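Local coordinates for signal recognition particle subunit SRP68 (Chaetomium thermophilum, PDB 4P3G), which binds and remodels signal recognition particle RNA through the RNA-binding domain described here, and probably helps target secretory and membrane proteins to the endoplasmic reticulum, at residues A[40-45]-A[73-78]; A[82-87]-A[111-116]; A[173-178]-A[188-193]. All coordinates share one frame; numbering follows the deposited sequence.

Contacts 1 and 2 pair nearly antiparallel helical segments, whereas contact 3 brings its segments together at a more oblique angle; none has a hydrogen bond between its segments. Contacts 1 and 2 share helix 71-93, which meets helix 27-44 in the first and helix 103-128 in the second; contact 3 joins helices 160-181 and 186-205. Contact 1, partly buried, lies furthest out, about 17 Å from its centre to that of the chain, and mixes leucine and cysteine packing with arginine side chains. Contact 2, also partly buried and about 9 Å from that centre, brings its helices closest, through alanines and a glycine, with the His86 ring against the Arg112 chain. Contact 3 is buried and rests on two leucines packed against tyrosine, threonine and alanine.

Contact 1: residues A[40-45]-A[73-78]; sequences NCRKKL and VRLQLL
Leu75 and Arg42 cross at about a right angle, the CD1 methyl of Leu75 resting 3.7 Å from Arg42 CG. The arginine chain runs on extended past this methyl, with NE 4.1 Å from Leu75 CD1. Cys41 meets the same residue through its sulphur, over the backbone. Its SG lies anti to the backbone N (chi1 -171°), which brings the sulphur to 3.8 Å from both N and CA of Leu75. Cys41 SG also lies 4.0 Å from Leu75 CD1, again by van der Waals contact. The segments, on helices 27-44 and 71-93, run nearly antiparallel (155°), as part of the all-helical, tetratricopeptide-like RNA-binding domain. Just past the end of helix 27-44, Leu45 adds CD1 against Leu75 CD2 at 4.3 Å, and it also touches Glu71 and Tyr72. One turn on from Leu75, Leu78 offers CD1 to Cys41 CB at 4.2 Å. That methyl also lies over the centre of one face of the Arg74 guanidinium, 4.1 Å above its plane. Lys44 NZ stands 5.2 Å from Arg74 NH1, a pair of like charges that would probably repel weakly.

Contact 2: residues A[82-87]-A[111-116]; sequences RAWAHA and SRLEKG
With CG anti to the backbone N (chi1 -177°), Trp84 carries its indole to the flank of helix 71-93, where CD1 lies 3.8 Å from Leu113 CD2. In Arg112 a bend at chi2 (36°) sets CD near His86 CD2, the ring atom that Arg112 CG also touches. The two segments form an antiparallel helix pair, at 161°, within the tetratricopeptide-like helical fold of the RNA-binding domain. Their axes come within 7.9 Å of each other, a close approach made possible by small residues: Ala83 and Ala87 face the second helix, and Gly116 brings no side chain to the interface.

Ala83 and Arg112 sit side by side at the backbone level, each pairing its CB with the carbonyl of the other, Ala83 CB near Arg112 O and Arg112 CB near Ala83 O. Ala83 CB also approaches Gly116 N, at 4.2 Å. Further along, Arg112 CG lies 3.8 Å from His86 CD2; the aliphatic part of the arginine does the touching, and the guanidinium heads away from the imidazole. The ring and guanidinium planes are oblique to each other. The rings of His86 and His108 also meet, their planes roughly perpendicular, and Trp84 makes a cation-pi contact with Arg18 while touching Leu149 of helix 136-156. Arg82 NH2 and Lys115 NZ, like charges, stay 5.2 Å apart. Ala87 CB fits against two consecutive residues of the second helix, 3.7 Å from Arg112 CB and equally 3.7 Å from Leu113 CG.

Contact 3: residues A[173-178]-A[188-193]; sequences IYTALA and ELLSDT
Tyr174 and Leu189 meet through the ring face: Leu189 CD2 sits 4.2 Å from the ring centroid of Tyr174, 28° off the ring normal, in a CH-pi contact. The methyl is displaced toward the hydroxyl end of the ring, with Tyr174 CZ 3.8 Å from Leu189 CD2. At the base of the same side chain, Tyr174 CB touches Leu190 CD2 at 3.6 Å. Leu190 CG, placed beside its backbone N (chi1 -72°), lies near this CB as well. Tyrosine therefore takes two successive leucines of the second segment, one with its ring and one with its CB; the Tyr174 side chain also touches Ala144 and Tyr145 of helix 136-156.

Next in line, Thr175 lies across Leu190 at about a right angle, its OG1 3.8 Å from Leu190 CD2. This hydroxyl has its polar partner in its own helix, a hydrogen bond with Arg171 O, and meets the leucine by packing alone. Ala176 packs on Leu140 and Leu177 on Pro136 of a second subunit. One turn after Tyr174, Ala178 CB reaches Leu190 CD1 at 4.1 Å. The segments of helices 160-181 and 186-205 run at 139° to each other, consecutive helices of the tetratricopeptide-like domain, and the second has a wider pi-type turn at 190-193.

An alanine at Leu190 would probably open a gap beside Tyr174 CB, Thr175 OG1 and Ala178 CB, since both branches that fill this space would be gone. With no hydrogen bond or salt bridge linking the segments, their pairing depends on fit and not on directed polar bonds.

Contact 1: residues A[40-45]-A[73-78]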
loop_
_atom_site.group_PDB
_atom_site.type_symbol
_atom_site.label_atom_id
_atom_site.label_comp_id
_atom_site.label_asym_id
_atom_site.label_seq_id
_atom_site.Cartn_x
_atom_site.Cartn_y
_atom_site.Cartn_z
ATOM N N ASN A 40 2.545 36.177 31.118
ATOM C CA ASN A 40 1.272 36.490 31.739
ATOM C C ASN A 40 0.716 35.259 32.430
ATOM O O ASN A 40 0.111 35.361 33.493
ATOM C CB ASN A 40 0.281 37.019 30.704
ATOM C CG ASN A 40 0.719 38.349 30.104
ATOM O OD1 ASN A 40 1.295 39.202 30.795
ATOM N ND2 ASN A 40 0.458 38.529 28.812
ATOM N N CYS A 41 0.955 34.090 31.844
ATOM C CA CYS A 41 0.402 32.868 32.401
ATOM C C CYS A 41 0.999 32.569 33.773
ATOM O O CYS A 41 0.269 32.256 34.719
ATOM C CB CYS A 41 0.633 31.685 31.458
ATOM S SG CYS A 41 -0.252 30.172 31.947
ATOM N N ARG A 42 2.316 32.702 33.891
ATOM C CA ARG A 42 2.984 32.405 35.150
ATOM C C ARG A 42 2.499 33.331 36.266
ATOM O O ARG A 42 2.324 32.901 37.410
ATOM C CB ARG A 42 4.502 32.490 34.980
ATOM C CG ARG A 42 5.072 31.285 34.287
ATOM C CD ARG A 42 6.475 31.497 33.779
ATOM N NE ARG A 42 6.966 30.283 33.114
ATOM C CZ ARG A 42 8.035 30.218 32.321
ATOM N NH1 ARG A 42 8.736 31.305 32.040
ATOM N NH2 ARG A 42 8.386 29.060 31.783
ATOM N N LYS A 43 2.266 34.596 35.940
ATOM C CA LYS A 43 1.782 35.537 36.937
ATOM C C LYS A 43 0.399 35.131 37.451
ATOM O O LYS A 43 0.135 35.223 38.647
ATOM C CB LYS A 43 1.773 36.958 36.388
ATOM C CG LYS A 43 3.171 37.518 36.209
ATOM C CD LYS A 43 3.149 38.885 35.555
ATOM C CE LYS A 43 4.556 39.386 35.248
ATOM N NZ LYS A 43 4.541 40.758 34.645
ATOM N N LYS A 44 -0.482 34.684 36.559
ATOM C CA LYS A 44 -1.825 34.269 36.964
ATOM C C LYS A 44 -1.786 33.129 37.971
ATOM O O LYS A 44 -2.635 33.041 38.856
ATOM C CB LYS A 44 -2.645 33.818 35.758
ATOM C CG LYS A 44 -3.109 34.932 34.860
ATOM C CD LYS A 44 -4.379 34.539 34.129
ATOM C CE LYS A 44 -4.767 35.610 33.134
ATOM N NZ LYS A 44 -3.645 35.822 32.169
ATOM N N LEU A 45 -0.799 32.259 37.825
ATOM C CA LEU A 45 -0.673 31.077 38.665
ATOM C C LEU A 45 0.209 31.363 39.857
ATOM O O LEU A 45 0.501 30.461 40.646
ATOM C CB LEU A 45 -0.082 29.912 37.862
ATOM C CG LEU A 45 -0.945 29.356 36.738
ATOM C CD1 LEU A 45 -0.209 28.265 35.991
ATOM C CD2 LEU A 45 -2.222 28.822 37.344
ATOM N N VAL A 73 -2.453 23.619 32.523
ATOM C CA VAL A 73 -2.362 23.048 31.184
ATOM C C VAL A 73 -1.903 24.121 30.208
ATOM O O VAL A 73 -0.999 23.887 29.425
ATOM C CB VAL A 73 -3.706 22.438 30.700
ATOM C CG1 VAL A 73 -3.652 22.069 29.221
ATOM C CG2 VAL A 73 -4.080 21.225 31.551
ATOM N N ARG A 74 -2.474 25.313 30.273
ATOM C CA ARG A 74 -2.054 26.348 29.340
ATOM C C ARG A 74 -0.559 26.646 29.465
ATOM O O ARG A 74 0.134 26.828 28.461
ATOM C CB ARG A 74 -2.848 27.623 29.550
ATOM C CG ARG A 74 -2.573 28.663 28.501
ATOM C CD ARG A 74 -3.684 29.702 28.455
ATOM N NE ARG A 74 -3.527 30.542 27.277
ATOM C CZ ARG A 74 -3.063 31.785 27.300
ATOM N NH1 ARG A 74 -2.740 32.351 28.460
ATOM N NH2 ARG A 74 -2.934 32.454 26.160
ATOM N N LEU A 75 -0.052 26.622 30.688
ATOM C CA LEU A 75 1.364 26.841 30.918
ATOM C C LEU A 75 2.203 25.825 30.139
ATOM O O LEU A 75 3.216 26.179 29.539
ATOM C CB LEU A 75 1.673 26.722 32.407
ATOM C CG LEU A 75 3.106 27.085 32.791
ATOM C CD1 LEU A 75 3.315 28.567 32.564
ATOM C CD2 LEU A 75 3.387 26.721 34.237
ATOM N N GLN A 76 1.785 24.565 30.162
ATOM C CA GLN A 76 2.528 23.504 29.502
ATOM C C GLN A 76 2.516 23.618 27.980
ATOM O O GLN A 76 3.515 23.348 27.323
ATOM C CB GLN A 76 1.977 22.152 29.917
ATOM C CG GLN A 76 2.099 21.906 31.399
ATOM C CD GLN A 76 3.527 22.006 31.886
ATOM O OE1 GLN A 76 3.936 23.030 32.430
ATOM N NE2 GLN A 76 4.297 20.931 31.700
ATOM N N LEU A 77 1.380 24.001 27.420
ATOM C CA LEU A 77 1.266 24.152 25.981
ATOM C C LEU A 77 2.197 25.271 25.493
ATOM O O LEU A 77 3.000 25.084 24.570
ATOM C CB LEU A 77 -0.181 24.469 25.630
ATOM C CG LEU A 77 -1.048 23.232 25.889
ATOM C CD1 LEU A 77 -2.477 23.411 25.390
ATOM C CD2 LEU A 77 -0.401 21.970 25.322
ATOM N N LEU A 78 2.116 26.420 26.154
ATOM C CA LEU A 78 2.924 27.580 25.782
ATOM C C LEU A 78 4.394 27.206 25.893
ATOM O O LEU A 78 5.226 27.614 25.073
ATOM C CB LEU A 78 2.610 28.778 26.680
ATOM C CG LEU A 78 1.171 29.277 26.500
ATOM C CD1 LEU A 78 0.795 30.420 27.463
ATOM C CD2 LEU A 78 0.904 29.657 25.054
#

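Contact 2: residues A[82-87]-A[111-116]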
loop_
_atom_site.group_PDB
_atom_site.type_symbol
_atom_site.label_atom_id
_atom_site.label_comp_id
_atom_site.label_asym_id
_atom_site.label_seq_id
_atom_site.Cartn_x
_atom_site.Cartn_y
_atom_site.Cartn_z
ATOM N N ARG A 82 6.662 27.004 22.567
ATOM C CA ARG A 82 7.761 27.950 22.407
ATOM C C ARG A 82 9.025 27.241 21.872
ATOM O O ARG A 82 9.671 27.720 20.947
ATOM C CB ARG A 82 8.044 28.684 23.726
ATOM C CG ARG A 82 8.951 29.903 23.564
ATOM C CD ARG A 82 9.107 30.673 24.861
ATOM N NE ARG A 82 9.950 29.927 25.785
ATOM C CZ ARG A 82 10.432 30.408 26.923
ATOM N NH1 ARG A 82 10.131 31.643 27.310
ATOM N NH2 ARG A 82 11.193 29.637 27.691
ATOM N N ALA A 83 9.323 26.059 22.393
ATOM C CA ALA A 83 10.465 25.279 21.911
ATOM C C ALA A 83 10.282 24.908 20.446
ATOM O O ALA A 83 11.243 24.842 19.688
ATOM C CB ALA A 83 10.648 24.023 22.746
ATOM N N TRP A 84 9.040 24.612 20.082
ATOM C CA TRP A 84 8.693 24.274 18.724
ATOM C C TRP A 84 8.984 25.465 17.811
ATOM O O TRP A 84 9.539 25.314 16.706
ATOM C CB TRP A 84 7.217 23.905 18.648
ATOM C CG TRP A 84 6.787 23.466 17.292
ATOM C CD1 TRP A 84 6.946 22.222 16.753
ATOM C CD2 TRP A 84 6.154 24.269 16.284
ATOM N NE1 TRP A 84 6.447 22.202 15.472
ATOM C CE2 TRP A 84 5.946 23.442 15.166
ATOM C CE3 TRP A 84 5.748 25.605 16.221
ATOM C CZ2 TRP A 84 5.359 23.906 13.995
ATOM C CZ3 TRP A 84 5.144 26.070 15.053
ATOM C CH2 TRP A 84 4.960 25.221 13.960
ATOM N N ALA A 85 8.602 26.651 18.281
ATOM C CA ALA A 85 8.759 27.883 17.514
ATOM C C ALA A 85 10.241 28.151 17.264
ATOM O O ALA A 85 10.675 28.479 16.151
ATOM C CB ALA A 85 8.147 29.037 18.276
ATOM N N HIS A 86 11.019 27.977 18.319
ATOM C CA HIS A 86 12.441 28.222 18.252
ATOM C C HIS A 86 13.050 27.255 17.231
ATOM O O HIS A 86 13.871 27.643 16.396
ATOM C CB HIS A 86 13.054 28.096 19.652
ATOM C CG HIS A 86 14.485 28.513 19.727
ATOM N ND1 HIS A 86 15.143 29.136 18.689
ATOM C CD2 HIS A 86 15.404 28.364 20.716
ATOM C CE1 HIS A 86 16.402 29.344 19.028
ATOM N NE2 HIS A 86 16.585 28.882 20.254
ATOM N N ALA A 87 12.634 25.996 17.294
ATOM C CA ALA A 87 13.131 24.993 16.368
ATOM C C ALA A 87 12.714 25.330 14.937
ATOM O O ALA A 87 13.528 25.227 14.018
ATOM C CB ALA A 87 12.648 23.632 16.754
ATOM N N SER A 111 17.160 19.431 19.852
ATOM C CA SER A 111 17.060 19.679 21.311
ATOM C C SER A 111 15.774 20.355 21.724
ATOM O O SER A 111 15.206 20.042 22.766
ATOM C CB SER A 111 18.185 20.574 21.800
ATOM O OG SER A 111 19.425 19.935 21.743
ATOM N N ARG A 112 15.360 21.321 20.913
ATOM C CA ARG A 112 14.180 22.116 21.166
ATOM C C ARG A 112 12.968 21.253 21.057
ATOM O O ARG A 112 12.144 21.190 21.969
ATOM C CB ARG A 112 14.067 23.281 20.174
ATOM C CG ARG A 112 14.616 24.622 20.651
ATOM C CD ARG A 112 15.851 24.456 21.509
ATOM N NE ARG A 112 15.528 24.492 22.934
ATOM C CZ ARG A 112 16.336 24.035 23.883
ATOM N NH1 ARG A 112 17.513 23.498 23.555
ATOM N NH2 ARG A 112 15.961 24.105 25.155
ATOM N N LEU A 113 12.874 20.567 19.929
ATOM C CA LEU A 113 11.769 19.661 19.678
ATOM C C LEU A 113 11.682 18.535 20.701
ATOM O O LEU A 113 10.597 18.190 21.153
ATOM C CB LEU A 113 11.915 19.086 18.287
ATOM C CG LEU A 113 11.720 20.076 17.154
ATOM C CD1 LEU A 113 12.008 19.330 15.886
ATOM C CD2 LEU A 113 10.304 20.581 17.155
ATOM N N GLU A 114 12.825 17.965 21.068
ATOM C CA GLU A 114 12.820 16.867 22.023
ATOM C C GLU A 114 12.339 17.392 23.382
ATOM O O GLU A 114 11.644 16.698 24.123
ATOM C CB GLU A 114 14.204 16.208 22.126
ATOM C CG GLU A 114 14.695 15.517 20.862
ATOM C CD GLU A 114 16.065 14.831 21.047
ATOM O OE1 GLU A 114 16.813 15.202 21.976
ATOM O OE2 GLU A 114 16.422 13.935 20.243
ATOM N N LYS A 115 12.704 18.629 23.699
ATOM C CA LYS A 115 12.226 19.269 24.918
ATOM C C LYS A 115 10.718 19.504 24.864
ATOM O O LYS A 115 9.996 19.228 25.816
ATOM C CB LYS A 115 12.921 20.598 25.128
ATOM C CG LYS A 115 12.463 21.262 26.409
ATOM C CD LYS A 115 12.929 22.670 26.494
ATOM C CE LYS A 115 12.470 23.294 27.778
ATOM N NZ LYS A 115 12.917 24.696 27.781
ATOM N N GLY A 116 10.239 20.009 23.738
ATOM C CA GLY A 116 8.817 20.211 23.568
ATOM C C GLY A 116 8.061 18.888 23.672
ATOM O O GLY A 116 6.973 18.835 24.266
#

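Contact 3: residues A[173-178]-A[188-193]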
loop_
_atom_site.group_PDB
_atom_site.type_symbol
_atom_site.label_atom_id
_atom_site.label_comp_id
_atom_site.label_asym_id
_atom_site.label_seq_id
_atom_site.Cartn_x
_atom_site.Cartn_y
_atom_site.Cartn_z
ATOM N N ILE A 173 -5.132 8.474 15.947
ATOM C CA ILE A 173 -5.957 9.193 16.899
ATOM C C ILE A 173 -6.607 10.412 16.259
ATOM O O ILE A 173 -7.814 10.623 16.404
ATOM C CB ILE A 173 -5.129 9.614 18.107
ATOM C CG1 ILE A 173 -4.591 8.363 18.815
ATOM C CG2 ILE A 173 -5.948 10.488 19.070
ATOM C CD1 ILE A 173 -3.899 8.654 20.119
ATOM N N TYR A 174 -5.829 11.199 15.517
ATOM C CA TYR A 174 -6.384 12.397 14.882
ATOM C C TYR A 174 -7.440 12.088 13.836
ATOM O O TYR A 174 -8.449 12.786 13.724
ATOM C CB TYR A 174 -5.300 13.241 14.269
ATOM C CG TYR A 174 -4.600 14.157 15.227
ATOM C CD1 TYR A 174 -5.300 14.888 16.189
ATOM C CD2 TYR A 174 -3.226 14.274 15.178
ATOM C CE1 TYR A 174 -4.630 15.721 17.044
ATOM C CE2 TYR A 174 -2.562 15.084 16.011
ATOM C CZ TYR A 174 -3.250 15.816 16.943
ATOM O OH TYR A 174 -2.494 16.611 17.769
ATOM N N THR A 175 -7.229 11.013 13.096
ATOM C CA THR A 175 -8.203 10.631 12.099
ATOM C C THR A 175 -9.526 10.352 12.765
ATOM O O THR A 175 -10.588 10.668 12.224
ATOM C CB THR A 175 -7.741 9.419 11.298
ATOM O OG1 THR A 175 -6.634 9.806 10.469
ATOM C CG2 THR A 175 -8.849 8.936 10.436
ATOM N N ALA A 176 -9.457 9.793 13.968
ATOM C CA ALA A 176 -10.674 9.544 14.709
ATOM C C ALA A 176 -11.299 10.850 15.199
ATOM O O ALA A 176 -12.501 11.075 14.987
ATOM C CB ALA A 176 -10.398 8.601 15.872
ATOM N N LEU A 177 -10.467 11.727 15.783
ATOM C CA LEU A 177 -10.924 13.013 16.339
ATOM C C LEU A 177 -11.446 13.946 15.260
ATOM O O LEU A 177 -12.324 14.775 15.505
ATOM C CB LEU A 177 -9.793 13.728 17.090
ATOM C CG LEU A 177 -9.324 13.131 18.416
ATOM C CD1 LEU A 177 -8.095 13.831 18.935
ATOM C CD2 LEU A 177 -10.425 13.200 19.442
ATOM N N ALA A 178 -10.892 13.819 14.064
ATOM C CA ALA A 178 -11.317 14.651 12.966
ATOM C C ALA A 178 -12.712 14.273 12.627
ATOM O O ALA A 178 -13.614 15.086 12.618
ATOM C CB ALA A 178 -10.419 14.444 11.756
ATOM N N GLU A 188 -7.058 19.597 8.590
ATOM C CA GLU A 188 -5.981 20.456 8.108
ATOM C C GLU A 188 -4.683 19.968 8.702
ATOM O O GLU A 188 -3.684 19.877 8.009
ATOM C CB GLU A 188 -6.183 21.921 8.488
ATOM C CG GLU A 188 -7.418 22.565 7.891
ATOM C CD GLU A 188 -7.662 23.974 8.415
ATOM O OE1 GLU A 188 -6.958 24.401 9.362
ATOM O OE2 GLU A 188 -8.586 24.642 7.896
ATOM N N LEU A 189 -4.689 19.640 9.982
ATOM C CA LEU A 189 -3.459 19.196 10.599
ATOM C C LEU A 189 -2.969 17.857 9.988
ATOM O O LEU A 189 -1.770 17.694 9.729
ATOM C CB LEU A 189 -3.646 19.060 12.104
ATOM C CG LEU A 189 -2.359 18.814 12.889
ATOM C CD1 LEU A 189 -1.372 19.978 12.708
ATOM C CD2 LEU A 189 -2.641 18.583 14.356
ATOM N N LEU A 190 -3.895 16.931 9.706
ATOM C CA LEU A 190 -3.556 15.654 9.080
ATOM C C LEU A 190 -3.050 15.907 7.670
ATOM O O LEU A 190 -2.019 15.369 7.229
ATOM C CB LEU A 190 -4.802 14.759 8.995
ATOM C CG LEU A 190 -5.362 14.128 10.283
ATOM C CD1 LEU A 190 -6.789 13.680 10.088
ATOM C CD2 LEU A 190 -4.490 12.982 10.722
ATOM N N SER A 191 -3.797 16.745 6.969
ATOM C CA SER A 191 -3.546 17.016 5.565
ATOM C C SER A 191 -2.242 17.775 5.286
ATOM O O SER A 191 -1.578 17.538 4.282
ATOM C CB SER A 191 -4.704 17.795 4.993
ATOM O OG SER A 191 -4.406 18.054 3.653
ATOM N N ASP A 192 -1.924 18.735 6.145
ATOM C CA ASP A 192 -0.824 19.660 5.925
ATOM C C ASP A 192 0.459 19.284 6.651
ATOM O O ASP A 192 1.512 19.773 6.307
ATOM C CB ASP A 192 -1.247 21.063 6.330
ATOM C CG ASP A 192 -2.425 21.577 5.510
ATOM O OD1 ASP A 192 -2.667 21.051 4.395
ATOM O OD2 ASP A 192 -3.134 22.485 6.005
ATOM N N THR A 193 0.384 18.446 7.680
ATOM C CA THR A 193 1.578 18.168 8.470
ATOM C C THR A 193 1.866 16.678 8.642
ATOM O O THR A 193 2.965 16.190 8.374
ATOM C CB THR A 193 1.455 18.772 9.842
ATOM O OG1 THR A 193 1.277 20.177 9.706
ATOM C CG2 THR A 193 2.692 18.474 10.665
#